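Local coordinates for protein Co-type Nitrile Hydratase beta subunit (PDB 3QYH) that forms, with the alpha subunit, a cobalt-type nitrile hydratase, an enzyme that hydrates nitriles to amides, at residues W29-M34 with T67-L73; T148-T154 with V209-Y215. One frame throughout, in Å; residues are numbered along the deposited sequence.

Contact 1. Residues W29-M34 with T67-L73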
loop_
_atom_site.group_PDB
_atom_site.type_symbol
_atom_site.label_atom_id
_atom_site.label_comp_id
_atom_site.label_asym_id
_atom_site.label_seq_id
_atom_site.Cartn_x
_atom_site.Cartn_y
_atom_site.Cartn_z
ATOM N N TRP B 29 20.727 -2.136 6.342
ATOM C CA TRP B 29 19.856 -2.407 7.489
ATOM C C TRP B 29 18.374 -2.522 7.083
ATOM O O TRP B 29 17.593 -3.238 7.707
ATOM C CB TRP B 29 20.076 -1.370 8.605
ATOM C CG TRP B 29 19.698 0.063 8.249
ATOM C CD1 TRP B 29 20.537 1.044 7.827
ATOM C CD2 TRP B 29 18.396 0.654 8.312
ATOM N NE1 TRP B 29 19.839 2.209 7.613
ATOM C CE2 TRP B 29 18.524 1.999 7.912
ATOM C CE3 TRP B 29 17.136 0.180 8.665
ATOM C CZ2 TRP B 29 17.441 2.870 7.853
ATOM C CZ3 TRP B 29 16.061 1.050 8.613
ATOM C CH2 TRP B 29 16.221 2.377 8.209
ATOM N N GLU B 30 17.985 -1.827 6.023
ATOM C CA GLU B 30 16.609 -1.920 5.526
ATOM C C GLU B 30 16.230 -3.329 5.066
ATOM O O GLU B 30 15.074 -3.737 5.175
ATOM C CB GLU B 30 16.376 -0.933 4.379
ATOM C CG GLU B 30 16.443 0.543 4.803
ATOM C CD GLU B 30 16.225 1.493 3.623
ATOM O OE1 GLU B 30 16.532 1.103 2.477
ATOM O OE2 GLU B 30 15.733 2.623 3.847
ATOM N N LYS B 31 17.199 -4.064 4.529
ATOM C CA LYS B 31 16.928 -5.428 4.078
ATOM C C LYS B 31 16.516 -6.305 5.250
ATOM O O LYS B 31 15.578 -7.095 5.154
ATOM C CB LYS B 31 18.167 -6.030 3.398
ATOM C CG LYS B 31 18.606 -5.252 2.153
ATOM C CD LYS B 31 19.970 -5.722 1.656
ATOM C CE LYS B 31 20.468 -4.821 0.507
ATOM N NZ LYS B 31 21.802 -5.241 -0.020
ATOM N N THR B 32 17.250 -6.181 6.343
ATOM C CA THR B 32 16.934 -6.904 7.574
ATOM C C THR B 32 15.544 -6.547 8.088
ATOM O O THR B 32 14.724 -7.437 8.398
ATOM C CB THR B 32 17.975 -6.558 8.662
ATOM O OG1 THR B 32 19.283 -6.841 8.152
ATOM C CG2 THR B 32 17.722 -7.355 9.944
ATOM N N VAL B 33 15.266 -5.249 8.205
ATOM C CA VAL B 33 13.970 -4.824 8.736
ATOM C C VAL B 33 12.820 -5.300 7.835
ATOM O O VAL B 33 11.810 -5.846 8.291
ATOM C CB VAL B 33 13.908 -3.281 8.923
ATOM C CG1 VAL B 33 12.502 -2.871 9.337
ATOM C CG2 VAL B 33 14.933 -2.828 10.000
ATOM N N MET B 34 12.962 -5.105 6.534
ATOM C CA MET B 34 11.897 -5.514 5.626
ATOM C C MET B 34 11.622 -7.019 5.747
ATOM O O MET B 34 10.472 -7.437 5.837
ATOM C CB MET B 34 12.255 -5.150 4.183
ATOM C CG MET B 34 11.159 -5.473 3.185
ATOM S SD MET B 34 11.299 -7.185 2.552
ATOM C CE MET B 34 9.577 -7.579 2.331
ATOM N N THR B 67 12.631 7.477 8.689
ATOM C CA THR B 67 12.494 6.928 7.347
ATOM C C THR B 67 11.552 5.721 7.416
ATOM O O THR B 67 11.248 5.223 8.499
ATOM C CB THR B 67 13.846 6.520 6.736
ATOM O OG1 THR B 67 14.434 5.486 7.533
ATOM C CG2 THR B 67 14.794 7.710 6.684
ATOM N N TYR B 68 11.077 5.251 6.269
ATOM C CA TYR B 68 10.022 4.238 6.271
ATOM C C TYR B 68 10.312 3.008 7.146
ATOM O O TYR B 68 9.488 2.629 7.979
ATOM C CB TYR B 68 9.689 3.808 4.847
ATOM C CG TYR B 68 8.539 2.837 4.781
ATOM C CD1 TYR B 68 7.224 3.273 4.954
ATOM C CD2 TYR B 68 8.768 1.481 4.534
ATOM C CE1 TYR B 68 6.171 2.399 4.888
ATOM C CE2 TYR B 68 7.725 0.583 4.459
ATOM C CZ TYR B 68 6.424 1.044 4.642
ATOM O OH TYR B 68 5.375 0.152 4.558
ATOM N N TYR B 69 11.462 2.372 6.950
ATOM C CA TYR B 69 11.744 1.152 7.679
ATOM C C TYR B 69 12.059 1.395 9.168
ATOM O O TYR B 69 12.051 0.460 9.966
ATOM C CB TYR B 69 12.812 0.314 6.975
ATOM C CG TYR B 69 12.297 -0.281 5.670
ATOM C CD1 TYR B 69 11.289 -1.260 5.674
ATOM C CD2 TYR B 69 12.787 0.155 4.445
ATOM C CE1 TYR B 69 10.783 -1.791 4.502
ATOM C CE2 TYR B 69 12.296 -0.391 3.235
ATOM C CZ TYR B 69 11.288 -1.348 3.286
ATOM O OH TYR B 69 10.809 -1.883 2.129
ATOM N N GLU B 70 12.285 2.649 9.554
ATOM C CA GLU B 70 12.336 2.967 10.975
ATOM C C GLU B 70 10.969 2.784 11.614
ATOM O O GLU B 70 10.879 2.422 12.785
ATOM C CB GLU B 70 12.829 4.388 11.215
ATOM C CG GLU B 70 14.280 4.572 10.947
ATOM C CD GLU B 70 14.691 6.022 11.111
ATOM O OE1 GLU B 70 14.718 6.495 12.262
ATOM O OE2 GLU B 70 14.958 6.679 10.086
ATOM N N LEU B 71 9.900 3.042 10.859
ATOM C CA LEU B 71 8.551 2.811 11.389
ATOM C C LEU B 71 8.343 1.317 11.677
ATOM O O LEU B 71 7.786 0.940 12.705
ATOM C CB LEU B 71 7.476 3.286 10.407
ATOM C CG LEU B 71 7.724 4.674 9.793
ATOM C CD1 LEU B 71 6.587 5.000 8.833
ATOM C CD2 LEU B 71 7.860 5.727 10.869
ATOM N N TRP B 72 8.793 0.466 10.768
ATOM C CA TRP B 72 8.669 -0.971 10.977
ATOM C C TRP B 72 9.503 -1.418 12.172
ATOM O O TRP B 72 9.047 -2.229 12.990
ATOM C CB TRP B 72 9.125 -1.735 9.735
ATOM C CG TRP B 72 8.173 -1.660 8.574
ATOM C CD1 TRP B 72 7.233 -0.702 8.345
ATOM C CD2 TRP B 72 8.081 -2.587 7.483
ATOM N NE1 TRP B 72 6.557 -0.972 7.172
ATOM C CE2 TRP B 72 7.054 -2.120 6.625
ATOM C CE3 TRP B 72 8.764 -3.766 7.147
ATOM C CZ2 TRP B 72 6.696 -2.790 5.446
ATOM C CZ3 TRP B 72 8.411 -4.429 5.977
ATOM C CH2 TRP B 72 7.392 -3.944 5.143
ATOM N N LEU B 73 10.729 -0.915 12.256
ATOM C CA LEU B 73 11.617 -1.259 13.367
ATOM C C LEU B 73 10.938 -0.923 14.697
ATOM O O LEU B 73 11.012 -1.691 15.658
ATOM C CB LEU B 73 12.964 -0.530 13.243
ATOM C CG LEU B 73 13.890 -0.654 14.459
ATOM C CD1 LEU B 73 14.235 -2.115 14.759
ATOM C CD2 LEU B 73 15.138 0.153 14.255
HETATM O O HOH W 1 13.953 3.382 5.641
#
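Helix-helix packing is usually written in the side chains, and this pair from the helical N-terminal region of the beta subunit shows how. Helices 28-43 and 68-82 cross here at 44°, their local axes 9.5 Å apart at closest approach. Val-33, with chi1 at t, points toward the second helix: its CG1 lies 3.6 Å from Trp-72 CB and 3.4 Å from the backbone O of Tyr-69. Trp-29 leaves its helix sideways, but the p rotamer swings the indole across, so that CZ3 meets Tyr-69 CB at 3.7 Å. Tyr-69, an m rotamer, answers by turning its ring to the first helix, with Glu-30 O over one face and Met-34 CB 3.7 Å from Tyr-69 CE1. At the start of helix 68-82, Glu-70 OE2 accepts hydrogen bonds from Thr-67 N (2.8 Å) and Thr-67 OG1 (2.9 Å). Glu-30 OE1 is held by backbone nitrogens of Arg-26 and Tyr-27, while a water donates to Glu-30 OE2 (2.6 Å) and Thr-67 OG1 (2.9 Å) and accepts from Tyr-69 N at 3.0 Å.

Contact 2. Residues T148-T154 with V209-Y215; sequences TRMPRYT and VDLWDDY
In the SH3-like C-terminal region of the beta subunit, an irregular loop between strands 136-139 and 158-168 packs against the end of strand 206-212. Thr-148 and Met-150 are extended, Arg-149 is not (phi/psi -116/15), and residues 152-154 form a 3-10 turn in which Thr-154 N and OG1 both bond Pro-151 O. Met-150 and Leu-211 set the register, CA to CA 6.5 Å. Val-209, still in strand conformation, places CG2 3.9 Å from Thr-154 CG2 and 3.5 Å from Tyr-153 OH, which is hydrogen-bonded to an acidic side chain of the alpha subunit; the Val-209 backbone joins a parallel ladder with that subunit. Leu-211 (m, t) brings CD2 to 4.1 Å from Met-150 CB and 4.3 Å from Pro-151 CD. Trp-212 (m) sets CZ3 3.5 Å from CB of Arg-149, whose all-m chi1 to chi3 carry the guanidinium away to a modified side chain of the alpha subunit. The chain then turns through 3-10 residues 213-215, closed by Tyr-215 N to Trp-212 O. Tyr-215 (m) turns a ring face to Met-150 CG, with Met-150 SD 5.2 Å from the ring centroid in a Met-aromatic contact; Tyr-215 OH, also bonded to Asp-172, accepts from Arg-149 N at 2.9 Å.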
loop_
_atom_site.group_PDB
_atom_site.type_symbol
_atom_site.label_atom_id
_atom_site.label_comp_id
_atom_site.label_asym_id
_atom_site.label_seq_id
_atom_site.Cartn_x
_atom_site.Cartn_y
_atom_site.Cartn_z
ATOM N N THR B 148 -8.843 2.572 12.601
ATOM C CA THR B 148 -9.932 2.632 11.638
ATOM C C THR B 148 -9.393 2.985 10.261
ATOM O O THR B 148 -8.286 3.523 10.145
ATOM C CB THR B 148 -11.015 3.668 12.054
ATOM O OG1 THR B 148 -12.224 3.434 11.312
ATOM C CG2 THR B 148 -10.532 5.113 11.814
ATOM N N ARG B 149 -10.167 2.689 9.211
ATOM C CA ARG B 149 -9.689 2.955 7.849
ATOM C C ARG B 149 -10.519 3.992 7.098
ATOM O O ARG B 149 -10.402 4.092 5.874
ATOM C CB ARG B 149 -9.614 1.654 7.013
ATOM C CG ARG B 149 -8.702 0.581 7.610
ATOM C CD ARG B 149 -7.237 1.073 7.688
ATOM N NE ARG B 149 -6.628 1.097 6.368
ATOM C CZ ARG B 149 -5.397 1.519 6.109
ATOM N NH1 ARG B 149 -4.606 1.986 7.077
ATOM N NH2 ARG B 149 -4.958 1.462 4.866
ATOM N N MET B 150 -11.347 4.755 7.813
ATOM C CA MET B 150 -12.056 5.875 7.205
ATOM C C MET B 150 -11.254 7.134 7.403
ATOM O O MET B 150 -11.175 7.649 8.528
ATOM C CB MET B 150 -13.493 6.061 7.778
ATOM C CG MET B 150 -13.642 6.030 9.285
ATOM S SD MET B 150 -15.142 6.964 9.802
ATOM C CE MET B 150 -16.444 5.896 9.191
ATOM N N PRO B 151 -10.626 7.629 6.328
ATOM C CA PRO B 151 -9.769 8.802 6.527
ATOM C C PRO B 151 -10.585 9.991 7.021
ATOM O O PRO B 151 -11.770 10.120 6.686
ATOM C CB PRO B 151 -9.221 9.094 5.135
ATOM C CG PRO B 151 -9.321 7.747 4.380
ATOM C CD PRO B 151 -10.614 7.142 4.934
ATOM N N ARG B 152 -9.949 10.851 7.808
ATOM C CA ARG B 152 -10.624 12.027 8.335
ATOM C C ARG B 152 -11.245 12.846 7.214
ATOM O O ARG B 152 -12.354 13.352 7.366
ATOM C CB ARG B 152 -9.643 12.894 9.117
ATOM C CG ARG B 152 -10.149 13.245 10.492
ATOM C CD ARG B 152 -9.086 13.891 11.405
ATOM N NE ARG B 152 -9.736 14.858 12.294
ATOM C CZ ARG B 152 -9.098 15.696 13.114
ATOM N NH1 ARG B 152 -9.792 16.542 13.881
ATOM N NH2 ARG B 152 -7.773 15.693 13.170
ATOM N N TYR B 153 -10.545 12.961 6.081
ATOM C CA TYR B 153 -11.026 13.815 4.989
ATOM C C TYR B 153 -12.348 13.354 4.351
ATOM O O TYR B 153 -12.973 14.113 3.611
ATOM C CB TYR B 153 -9.937 14.045 3.915
ATOM C CG TYR B 153 -9.678 12.866 2.979
ATOM C CD1 TYR B 153 -8.617 11.978 3.218
ATOM C CD2 TYR B 153 -10.481 12.650 1.856
ATOM C CE1 TYR B 153 -8.378 10.882 2.360
ATOM C CE2 TYR B 153 -10.241 11.584 0.990
ATOM C CZ TYR B 153 -9.197 10.700 1.248
ATOM O OH TYR B 153 -8.979 9.647 0.380
ATOM N N THR B 154 -12.768 12.121 4.635
ATOM C CA THR B 154 -14.016 11.596 4.075
ATOM C C THR B 154 -15.216 11.723 5.025
ATOM O O THR B 154 -16.366 11.572 4.603
ATOM C CB THR B 154 -13.901 10.087 3.687
ATOM O OG1 THR B 154 -13.777 9.297 4.866
ATOM C CG2 THR B 154 -12.719 9.817 2.743
ATOM N N VAL B 209 -12.466 6.012 -2.592
ATOM C CA VAL B 209 -11.972 5.508 -1.312
ATOM C C VAL B 209 -12.660 4.191 -0.983
ATOM O O VAL B 209 -13.867 4.049 -1.196
ATOM C CB VAL B 209 -12.256 6.534 -0.169
ATOM C CG1 VAL B 209 -11.540 6.127 1.123
ATOM C CG2 VAL B 209 -11.841 7.960 -0.585
ATOM N N ASP B 210 -11.920 3.233 -0.426
ATOM C CA ASP B 210 -12.536 1.968 -0.063
ATOM C C ASP B 210 -13.006 1.936 1.389
ATOM O O ASP B 210 -12.214 2.111 2.321
ATOM C CB ASP B 210 -11.601 0.790 -0.382
ATOM C CG ASP B 210 -11.289 0.687 -1.867
ATOM O OD1 ASP B 210 -10.319 -0.018 -2.229
ATOM O OD2 ASP B 210 -12.014 1.326 -2.672
ATOM N N LEU B 211 -14.299 1.699 1.573
ATOM C CA LEU B 211 -14.921 1.921 2.868
ATOM C C LEU B 211 -15.797 0.738 3.242
ATOM O O LEU B 211 -16.466 0.160 2.382
ATOM C CB LEU B 211 -15.746 3.205 2.823
ATOM C CG LEU B 211 -14.895 4.468 2.660
ATOM C CD1 LEU B 211 -15.758 5.651 2.286
ATOM C CD2 LEU B 211 -14.068 4.781 3.939
ATOM N N TRP B 212 -15.780 0.378 4.521
ATOM C CA TRP B 212 -16.550 -0.747 5.011
ATOM C C TRP B 212 -18.018 -0.372 5.193
ATOM O O TRP B 212 -18.348 0.787 5.436
ATOM C CB TRP B 212 -15.961 -1.259 6.320
ATOM C CG TRP B 212 -14.760 -2.192 6.148
ATOM C CD1 TRP B 212 -14.739 -3.551 6.338
ATOM C CD2 TRP B 212 -13.431 -1.824 5.757
ATOM N NE1 TRP B 212 -13.478 -4.042 6.088
ATOM C CE2 TRP B 212 -12.658 -3.000 5.736
ATOM C CE3 TRP B 212 -12.817 -0.613 5.433
ATOM C CZ2 TRP B 212 -11.306 -2.997 5.397
ATOM C CZ3 TRP B 212 -11.472 -0.619 5.106
ATOM C CH2 TRP B 212 -10.733 -1.795 5.103
ATOM N N ASP B 213 -18.893 -1.360 5.062
ATOM C CA ASP B 213 -20.343 -1.153 5.067
ATOM C C ASP B 213 -20.803 -0.314 6.262
ATOM O O ASP B 213 -21.513 0.679 6.086
ATOM C CB ASP B 213 -21.071 -2.509 5.058
ATOM C CG ASP B 213 -22.563 -2.370 4.838
ATOM O OD1 ASP B 213 -23.223 -1.813 5.723
ATOM O OD2 ASP B 213 -23.070 -2.826 3.781
ATOM N N ASP B 214 -20.402 -0.691 7.473
ATOM C CA ASP B 214 -20.871 0.071 8.628
ATOM C C ASP B 214 -20.140 1.398 8.872
ATOM O O ASP B 214 -20.352 2.025 9.898
ATOM C CB ASP B 214 -20.960 -0.784 9.907
ATOM C CG ASP B 214 -19.605 -1.186 10.454
ATOM O OD1 ASP B 214 -18.563 -0.740 9.921
ATOM O OD2 ASP B 214 -19.579 -1.962 11.428
ATOM N N TYR B 215 -19.297 1.821 7.926
ATOM C CA TYR B 215 -18.731 3.173 7.947
ATOM C C TYR B 215 -19.746 4.130 7.331
ATOM O O TYR B 215 -19.569 5.351 7.372
ATOM C CB TYR B 215 -17.472 3.254 7.081
ATOM C CG TYR B 215 -16.192 2.657 7.638
ATOM C CD1 TYR B 215 -16.166 1.955 8.843
ATOM C CD2 TYR B 215 -15.003 2.784 6.920
ATOM C CE1 TYR B 215 -14.954 1.415 9.332
ATOM C CE2 TYR B 215 -13.808 2.246 7.381
ATOM C CZ TYR B 215 -13.779 1.568 8.579
ATOM O OH TYR B 215 -12.556 1.042 8.984
#

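The two contacts illustrate how a metal site can be flanked by two different parts of one chain. Contact 1 closes within the helical N-terminal region before contact 2 opens in the C-terminal one; their centres stand 28 Å apart, on opposite sides of the chain's centre, and their nearest atoms about 10 Å apart, so they do not touch. Both nevertheless approach the bound cobalt(III) ion: the side chain of Arg-149 in contact 2 comes to about 5 Å, that of Trp-72 in contact 1 to about 9 Å. Each contact also meets the alpha subunit, through Trp-29 and Glu-70 in one and Arg-149 in the other, consistent with a catalytic centre at the subunit interface.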